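Local coordinates for peptidoglycan recognition protein-LC isoform LCx (Drosophila melanogaster, PDB 2F2L) that binds a DAP-type anhydro-muropeptide of bacterial peptidoglycan together with a second protein chain, consistent with a role as an innate immune receptor, at residues A34-E39 and S45-V50; S53-S58 and I64-L69. All coordinates share one frame; numbering follows the deposited sequence.

Contact 1 of 2, residues A34-E39 and S45-V50; sequences AAEGCE and SARVNV. With MLD (glcnac(beta1-4)-murnac(1,6-anhydro)-L-ala-gamma-D-glu-meso-a2pm-D-ala), chain G.
The irregular backbone of E36, G37 and C38 runs past one face of the helix that carries R47, and the nearest alpha carbons, those of C38 and R47, lie 7.6 Å apart. R47 alone bridges that gap. Its CG stands anti to the carbonyl carbon (chi1 -58°) and the chain bends at chi2, which brings the guanidinium up to the loop edge-on. There the carbonyl oxygen of G37 receives a forked grip: R47 NE donates to G37 O at 2.9 Å, and a weaker bond joins R47 NH2 to G37 O at 3.1 Å. The NE donor sits above the carbonyl plane, 43° out of it, rather than on a lone pair. NE is shared weakly with the preceding carbonyl, R47 NE to E36 O at 3.3 Å. An arginine suits the place because its side-by-side N-H groups can converge on one carbonyl of a loop without regular secondary structure. The E36 side chain, extended beyond CG, passes CG and CD alongside R47 NH2, with E36 CD 3.3 Å from R47 NH2, and adds a long salt bridge from OE2 to the same nitrogen. Its carboxylate is turned 41° from the guanidinium plane, and being exposed it probably contributes modestly. The aliphatic stem meets the cysteine, with C38 CB 4.0 Å from R47 CG. C38 also forms a disulfide with C44. At the other end of the loop the small methyl of A34 touches both sugars, its CB 3.8 Å from CAA, the GlcNAc acetyl methyl, and 3.9 Å from OA5 of the anhydro-MurNAc; A34 O bonds a basic side chain of another protein chain. The loop links strand 25-32 to helix 41-58, where V48 packs against Y77 of strand 76-78 and I102 just after strand 97-101.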
# COMPACT_ATOMS: atom_id res chain seq x y z
N ALA B 34 4.04 6.20 0.84
CA ALA B 34 4.43 4.83 1.25
C ALA B 34 4.20 3.76 0.17
O ALA B 34 3.96 2.57 0.47
CB ALA B 34 3.77 4.45 2.56
N ALA B 35 4.33 4.18 -1.08
CA ALA B 35 4.30 3.26 -2.21
C ALA B 35 5.55 3.53 -3.06
O ALA B 35 6.51 4.14 -2.56
CB ALA B 35 2.99 3.40 -2.99
N GLU B 36 5.57 3.07 -4.30
CA GLU B 36 6.78 3.19 -5.11
C GLU B 36 6.91 4.65 -5.59
O GLU B 36 5.92 5.33 -5.76
CB GLU B 36 6.79 2.18 -6.27
CG GLU B 36 8.12 2.13 -7.01
CD GLU B 36 8.20 1.07 -8.12
OE1 GLU B 36 7.33 0.16 -8.20
OE2 GLU B 36 9.16 1.16 -8.93
N GLY B 37 8.13 5.13 -5.75
CA GLY B 37 8.40 6.44 -6.36
C GLY B 37 8.33 6.38 -7.87
O GLY B 37 7.85 5.40 -8.43
N CYS B 38 8.84 7.43 -8.52
CA CYS B 38 8.61 7.64 -9.93
C CYS B 38 9.55 8.74 -10.45
O CYS B 38 9.98 9.61 -9.68
CB CYS B 38 7.14 8.01 -10.13
SG CYS B 38 6.58 9.51 -9.25
N GLU B 39 9.89 8.69 -11.74
CA GLU B 39 10.93 9.57 -12.29
C GLU B 39 10.53 10.27 -13.58
O GLU B 39 11.37 10.87 -14.24
CB GLU B 39 12.22 8.78 -12.56
CG GLU B 39 12.55 7.70 -11.56
CD GLU B 39 12.79 8.24 -10.17
OE1 GLU B 39 12.93 9.48 -10.04
OE2 GLU B 39 12.85 7.43 -9.21
N SER B 45 2.18 10.14 -12.88
CA SER B 45 0.74 10.27 -13.11
C SER B 45 0.05 8.96 -12.77
O SER B 45 -1.01 8.95 -12.16
CB SER B 45 0.45 10.66 -14.56
OG SER B 45 0.98 11.94 -14.88
N ALA B 46 0.69 7.85 -13.13
CA ALA B 46 0.19 6.53 -12.80
C ALA B 46 0.07 6.36 -11.30
O ALA B 46 -0.95 5.91 -10.81
CB ALA B 46 1.09 5.44 -13.40
N ARG B 47 1.12 6.75 -10.57
CA ARG B 47 1.15 6.63 -9.10
C ARG B 47 0.08 7.44 -8.42
O ARG B 47 -0.47 7.01 -7.41
CB ARG B 47 2.52 7.06 -8.52
CG ARG B 47 3.69 6.28 -9.05
CD ARG B 47 3.90 4.96 -8.37
NE ARG B 47 5.16 4.39 -8.79
CZ ARG B 47 5.33 3.56 -9.81
NH1 ARG B 47 4.30 3.13 -10.52
NH2 ARG B 47 6.55 3.12 -10.12
N VAL B 48 -0.21 8.62 -8.95
CA VAL B 48 -1.17 9.53 -8.33
C VAL B 48 -2.60 9.08 -8.59
O VAL B 48 -3.46 9.22 -7.73
CB VAL B 48 -0.98 10.98 -8.81
CG1 VAL B 48 -2.03 11.89 -8.20
CG2 VAL B 48 0.43 11.49 -8.46
N ASN B 49 -2.85 8.53 -9.78
CA ASN B 49 -4.13 7.89 -10.05
C ASN B 49 -4.46 6.75 -9.08
O ASN B 49 -5.59 6.65 -8.61
CB ASN B 49 -4.20 7.41 -11.51
CG ASN B 49 -4.55 8.54 -12.46
OD1 ASN B 49 -3.75 8.96 -13.30
ND2 ASN B 49 -5.76 9.07 -12.31
N VAL B 50 -3.48 5.89 -8.80
CA VAL B 50 -3.68 4.80 -7.85
C VAL B 50 -3.96 5.35 -6.46
O VAL B 50 -4.86 4.87 -5.78
CB VAL B 50 -2.49 3.81 -7.83
CG1 VAL B 50 -2.71 2.73 -6.80
CG2 VAL B 50 -2.32 3.16 -9.20
CAA MLD G . 5.61 3.68 5.80
CAB MLD G . 4.44 4.42 6.42
OAC MLD G . 4.38 5.64 6.38
N2 MLD G . 3.53 3.64 6.99
C2 MLD G . 2.34 4.14 7.69
C3 MLD G . 2.32 3.47 9.07
O3 MLD G . 3.50 3.79 9.84
C4 MLD G . 1.03 3.80 9.81
O4 MLD G . 1.01 3.01 10.98
C5 MLD G . -0.17 3.44 8.93
C6 MLD G . -1.55 3.82 9.49
O6 MLD G . -2.57 3.19 8.66
O5 MLD G . -0.06 4.18 7.72
C1 MLD G . 1.08 3.77 6.93
O1 MLD G . 1.06 4.49 5.72
CA4 MLD G . 0.00 4.03 4.84
CA5 MLD G . 0.24 2.69 4.14
OA5 MLD G . 0.26 2.77 2.68
CA6 MLD G . -1.07 2.02 4.38
OA6 MLD G . -1.91 2.54 3.37
CA1 MLD G . -1.07 3.26 2.42
CA2 MLD G . -1.15 4.76 2.76
NAD MLD G . -0.90 5.55 1.54
CAE MLD G . -1.75 6.46 1.08
CAF MLD G . -1.31 7.15 -0.19
OAG MLD G . -2.81 6.75 1.64
CA3 MLD G . -0.11 5.14 3.81
OAH MLD G . -0.48 6.38 4.52
CAI MLD G . 0.20 7.57 4.03
CAJ MLD G . 1.50 7.83 4.77
CAL MLD G . -0.72 8.79 4.22
OAM MLD G . -0.27 9.89 3.93
N MLD G . -1.96 8.60 4.68
CA MLD G . -2.94 9.68 4.86
CB MLD G . -3.68 9.81 3.52
C MLD G . -3.93 9.22 5.94
O MLD G . -4.49 8.12 5.84
NAN MLD G . -4.09 10.06 6.95
CAO MLD G . -4.98 9.85 8.11
CAP MLD G . -4.24 10.15 9.45
OBA MLD G . -4.96 10.39 10.42
OAQ MLD G . -2.98 10.17 9.49
CBB MLD G . -6.10 10.88 8.06
CBC MLD G . -7.10 10.69 6.92
CBD MLD G . -8.21 11.74 7.06
OBE MLD G . -8.02 12.81 7.64
NBF MLD G . -9.37 11.41 6.52
CBG MLD G . -10.53 12.30 6.56
CBH MLD G . -11.04 12.42 8.01
OBI MLD G . -11.15 11.43 8.73
NBJ MLD G . -11.31 13.66 8.41
CBK MLD G . -11.83 14.00 9.75
CBL MLD G . -13.14 14.79 9.57
CBM MLD G . -10.87 14.87 10.60
OBO MLD G . -10.03 15.59 10.00
OBN MLD G . -11.02 14.80 11.84
CBP MLD G . -11.61 11.74 5.61
CBQ MLD G . -12.69 12.78 5.29
CBR MLD G . -13.66 12.26 4.22
CBS MLD G . -14.39 13.38 3.47
CBT MLD G . -13.41 14.07 2.52
OBV MLD G . -13.08 13.44 1.50
OBU MLD G . -13.02 15.22 2.82
NBW MLD G . -14.93 14.35 4.43

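Contact 2 of 2, residues S53-S58 and I64-L69; sequences SFHMDS and IGYNFL. With MLD (glcnac(beta1-4)-murnac(1,6-anhydro)-L-ala-gamma-D-glu-meso-a2pm-D-ala), chain G.
H55 is gripped at both ring nitrogens, one by the backbone of G65 and the other by the ligand. G65 N donates to H55 ND1 at 3.0 Å, 17° out of the imidazole plane, which leaves NE2 as the donor to OAG, the acetyl carbonyl of the anhydro-MurNAc unit, at 2.8 Å and nearly straight (164°). G65, having no side chain, lets its backbone N-H come up to ND1. Y66 lies across the imidazole in an offset edge-to-face pair, the edge of H55 toward the tyrosine face, with ring centroids 5.4 Å apart, planes at 62° and H55 CE1 3.8 Å from Y66 CE2. The long phenol carries the hydroxyl to the lactyl carbonyl: Y66 OH donates to OAM at 2.6 Å, and OAM lies at the edge of the tyrosine ring. I64 CG1 sits 4.0 Å from H55 ND1; separately, M56 CG lies 4.0 Å from I64 N. H32, H140 and the D62 backbone add further bonds to the ligand. A helix histidine and a tyrosine lining a muropeptide-binding groove beside the central sheet fit the amidase-like fold of peptidoglycan recognition proteins.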
# COMPACT_ATOMS: atom_id res chain seq x y z
N SER B 53 -7.59 6.57 -6.33
CA SER B 53 -8.47 5.41 -6.21
C SER B 53 -8.49 4.85 -4.78
O SER B 53 -9.54 4.53 -4.23
CB SER B 53 -8.03 4.33 -7.19
OG SER B 53 -8.98 3.29 -7.17
N PHE B 54 -7.32 4.72 -4.18
CA PHE B 54 -7.21 4.29 -2.79
C PHE B 54 -8.01 5.20 -1.83
O PHE B 54 -8.72 4.73 -0.93
CB PHE B 54 -5.73 4.27 -2.39
CG PHE B 54 -5.44 3.49 -1.16
CD1 PHE B 54 -5.56 2.11 -1.16
CD2 PHE B 54 -5.03 4.12 0.00
CE1 PHE B 54 -5.30 1.38 -0.01
CE2 PHE B 54 -4.77 3.39 1.15
CZ PHE B 54 -4.92 2.03 1.14
N HIS B 55 -7.90 6.50 -2.03
CA HIS B 55 -8.59 7.45 -1.17
C HIS B 55 -10.09 7.52 -1.45
O HIS B 55 -10.90 7.50 -0.52
CB HIS B 55 -7.91 8.82 -1.29
CG HIS B 55 -6.56 8.86 -0.67
ND1 HIS B 55 -5.77 9.99 -0.66
CD2 HIS B 55 -5.86 7.91 0.01
CE1 HIS B 55 -4.64 9.74 -0.03
NE2 HIS B 55 -4.67 8.48 0.39
N MET B 56 -10.46 7.52 -2.73
CA MET B 56 -11.88 7.68 -3.11
C MET B 56 -12.68 6.37 -3.10
O MET B 56 -13.86 6.38 -2.78
CB MET B 56 -12.01 8.36 -4.48
CG MET B 56 -11.54 9.82 -4.51
SD MET B 56 -11.60 10.61 -6.14
CE MET B 56 -13.36 10.91 -6.31
N ASP B 57 -12.04 5.27 -3.48
CA ASP B 57 -12.72 3.98 -3.64
C ASP B 57 -12.51 3.08 -2.43
O ASP B 57 -13.46 2.55 -1.88
CB ASP B 57 -12.29 3.27 -4.93
CG ASP B 57 -12.46 4.15 -6.17
OD1 ASP B 57 -13.40 4.97 -6.19
OD2 ASP B 57 -11.67 4.02 -7.13
N SER B 58 -11.26 2.91 -2.01
CA SER B 58 -10.96 2.01 -0.89
C SER B 58 -11.34 2.63 0.47
O SER B 58 -11.92 1.95 1.31
CB SER B 58 -9.50 1.57 -0.93
OG SER B 58 -9.15 0.99 -2.19
N ILE B 64 -8.95 12.76 -3.79
CA ILE B 64 -7.61 12.47 -3.30
C ILE B 64 -7.37 13.35 -2.07
O ILE B 64 -7.80 14.52 -2.02
CB ILE B 64 -6.56 12.71 -4.39
CG1 ILE B 64 -5.23 12.07 -4.03
CG2 ILE B 64 -6.38 14.21 -4.67
CD1 ILE B 64 -4.30 11.97 -5.20
N GLY B 65 -6.74 12.78 -1.06
CA GLY B 65 -6.67 13.37 0.27
C GLY B 65 -5.70 14.52 0.40
O GLY B 65 -5.89 15.39 1.22
N TYR B 66 -4.66 14.54 -0.43
CA TYR B 66 -3.63 15.56 -0.31
C TYR B 66 -4.03 16.87 -1.00
O TYR B 66 -4.84 16.89 -1.92
CB TYR B 66 -2.31 15.05 -0.87
CG TYR B 66 -1.85 13.73 -0.27
CD1 TYR B 66 -1.60 13.61 1.10
CD2 TYR B 66 -1.71 12.59 -1.07
CE1 TYR B 66 -1.18 12.40 1.66
CE2 TYR B 66 -1.28 11.36 -0.52
CZ TYR B 66 -1.02 11.28 0.84
OH TYR B 66 -0.60 10.10 1.39
N ASN B 67 -3.48 17.98 -0.54
CA ASN B 67 -3.62 19.20 -1.28
C ASN B 67 -2.71 19.17 -2.51
O ASN B 67 -3.13 19.56 -3.60
CB ASN B 67 -3.35 20.39 -0.36
CG ASN B 67 -4.38 20.49 0.71
OD1 ASN B 67 -5.53 20.91 0.39
ND2 ASN B 67 -4.06 20.08 1.84
N PHE B 68 -1.48 18.69 -2.32
CA PHE B 68 -0.51 18.55 -3.40
C PHE B 68 0.32 17.30 -3.20
O PHE B 68 0.45 16.80 -2.09
CB PHE B 68 0.44 19.76 -3.47
CG PHE B 68 -0.26 21.08 -3.67
CD1 PHE B 68 -0.56 21.53 -4.94
CD2 PHE B 68 -0.62 21.86 -2.57
CE1 PHE B 68 -1.18 22.74 -5.13
CE2 PHE B 68 -1.26 23.07 -2.75
CZ PHE B 68 -1.55 23.51 -4.03
N LEU B 69 0.86 16.76 -4.29
CA LEU B 69 1.86 15.70 -4.18
C LEU B 69 3.07 16.12 -4.99
O LEU B 69 2.93 16.88 -5.94
CB LEU B 69 1.35 14.35 -4.72
CG LEU B 69 0.06 13.76 -4.18
CD1 LEU B 69 -1.17 14.29 -4.92
CD2 LEU B 69 0.15 12.21 -4.26
CAA MLD G . 5.61 3.68 5.80
CAB MLD G . 4.44 4.42 6.42
OAC MLD G . 4.38 5.64 6.38
N2 MLD G . 3.53 3.64 6.99
C2 MLD G . 2.34 4.14 7.69
C3 MLD G . 2.32 3.47 9.07
O3 MLD G . 3.50 3.79 9.84
C4 MLD G . 1.03 3.80 9.81
O4 MLD G . 1.01 3.01 10.98
C5 MLD G . -0.17 3.44 8.93
C6 MLD G . -1.55 3.82 9.49
O6 MLD G . -2.57 3.19 8.66
O5 MLD G . -0.06 4.18 7.72
C1 MLD G . 1.08 3.77 6.93
O1 MLD G . 1.06 4.49 5.72
CA4 MLD G . 0.00 4.03 4.84
CA5 MLD G . 0.24 2.69 4.14
OA5 MLD G . 0.26 2.77 2.68
CA6 MLD G . -1.07 2.02 4.38
OA6 MLD G . -1.91 2.54 3.37
CA1 MLD G . -1.07 3.26 2.42
CA2 MLD G . -1.15 4.76 2.76
NAD MLD G . -0.90 5.55 1.54
CAE MLD G . -1.75 6.46 1.08
CAF MLD G . -1.31 7.15 -0.19
OAG MLD G . -2.81 6.75 1.64
CA3 MLD G . -0.11 5.14 3.81
OAH MLD G . -0.48 6.38 4.52
CAI MLD G . 0.20 7.57 4.03
CAJ MLD G . 1.50 7.83 4.77
CAL MLD G . -0.72 8.79 4.22
OAM MLD G . -0.27 9.89 3.93
N MLD G . -1.96 8.60 4.68
CA MLD G . -2.94 9.68 4.86
CB MLD G . -3.68 9.81 3.52
C MLD G . -3.93 9.22 5.94
O MLD G . -4.49 8.12 5.84
NAN MLD G . -4.09 10.06 6.95
CAO MLD G . -4.98 9.85 8.11
CAP MLD G . -4.24 10.15 9.45
OBA MLD G . -4.96 10.39 10.42
OAQ MLD G . -2.98 10.17 9.49
CBB MLD G . -6.10 10.88 8.06
CBC MLD G . -7.10 10.69 6.92
CBD MLD G . -8.21 11.74 7.06
OBE MLD G . -8.02 12.81 7.64
NBF MLD G . -9.37 11.41 6.52
CBG MLD G . -10.53 12.30 6.56
CBH MLD G . -11.04 12.42 8.01
OBI MLD G . -11.15 11.43 8.73
NBJ MLD G . -11.31 13.66 8.41
CBK MLD G . -11.83 14.00 9.75
CBL MLD G . -13.14 14.79 9.57
CBM MLD G . -10.87 14.87 10.60
OBO MLD G . -10.03 15.59 10.00
OBN MLD G . -11.02 14.80 11.84
CBP MLD G . -11.61 11.74 5.61
CBQ MLD G . -12.69 12.78 5.29
CBR MLD G . -13.66 12.26 4.22
CBS MLD G . -14.39 13.38 3.47
CBT MLD G . -13.41 14.07 2.52
OBV MLD G . -13.08 13.44 1.50
OBU MLD G . -13.02 15.22 2.82
NBW MLD G . -14.93 14.35 4.43

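How the contacts relate
From the N terminus, the chain leaves strand 25-32, and contact 1 closes the short excursion from the 34-39 loop into helix 41-58. The same helix then runs on to its C-terminal end, where contact 2 closes the next loop by joining 53-58 to the segment entering strand 68-70. The two are in series, neither nested nor crossed, with centres about 12 Å apart. They meet where V48 of the shared helix packs on I64, V48 CG1 lying 3.8 Å from I64 CD1. Together they tie the N-terminal half and the C-terminal end of helix 41-58 to the flanking loops. Both touch the muropeptide, contact 1 at the GlcNAc acetyl group and the anhydro-sugar, contact 2 along the MurNAc and its lactyl group.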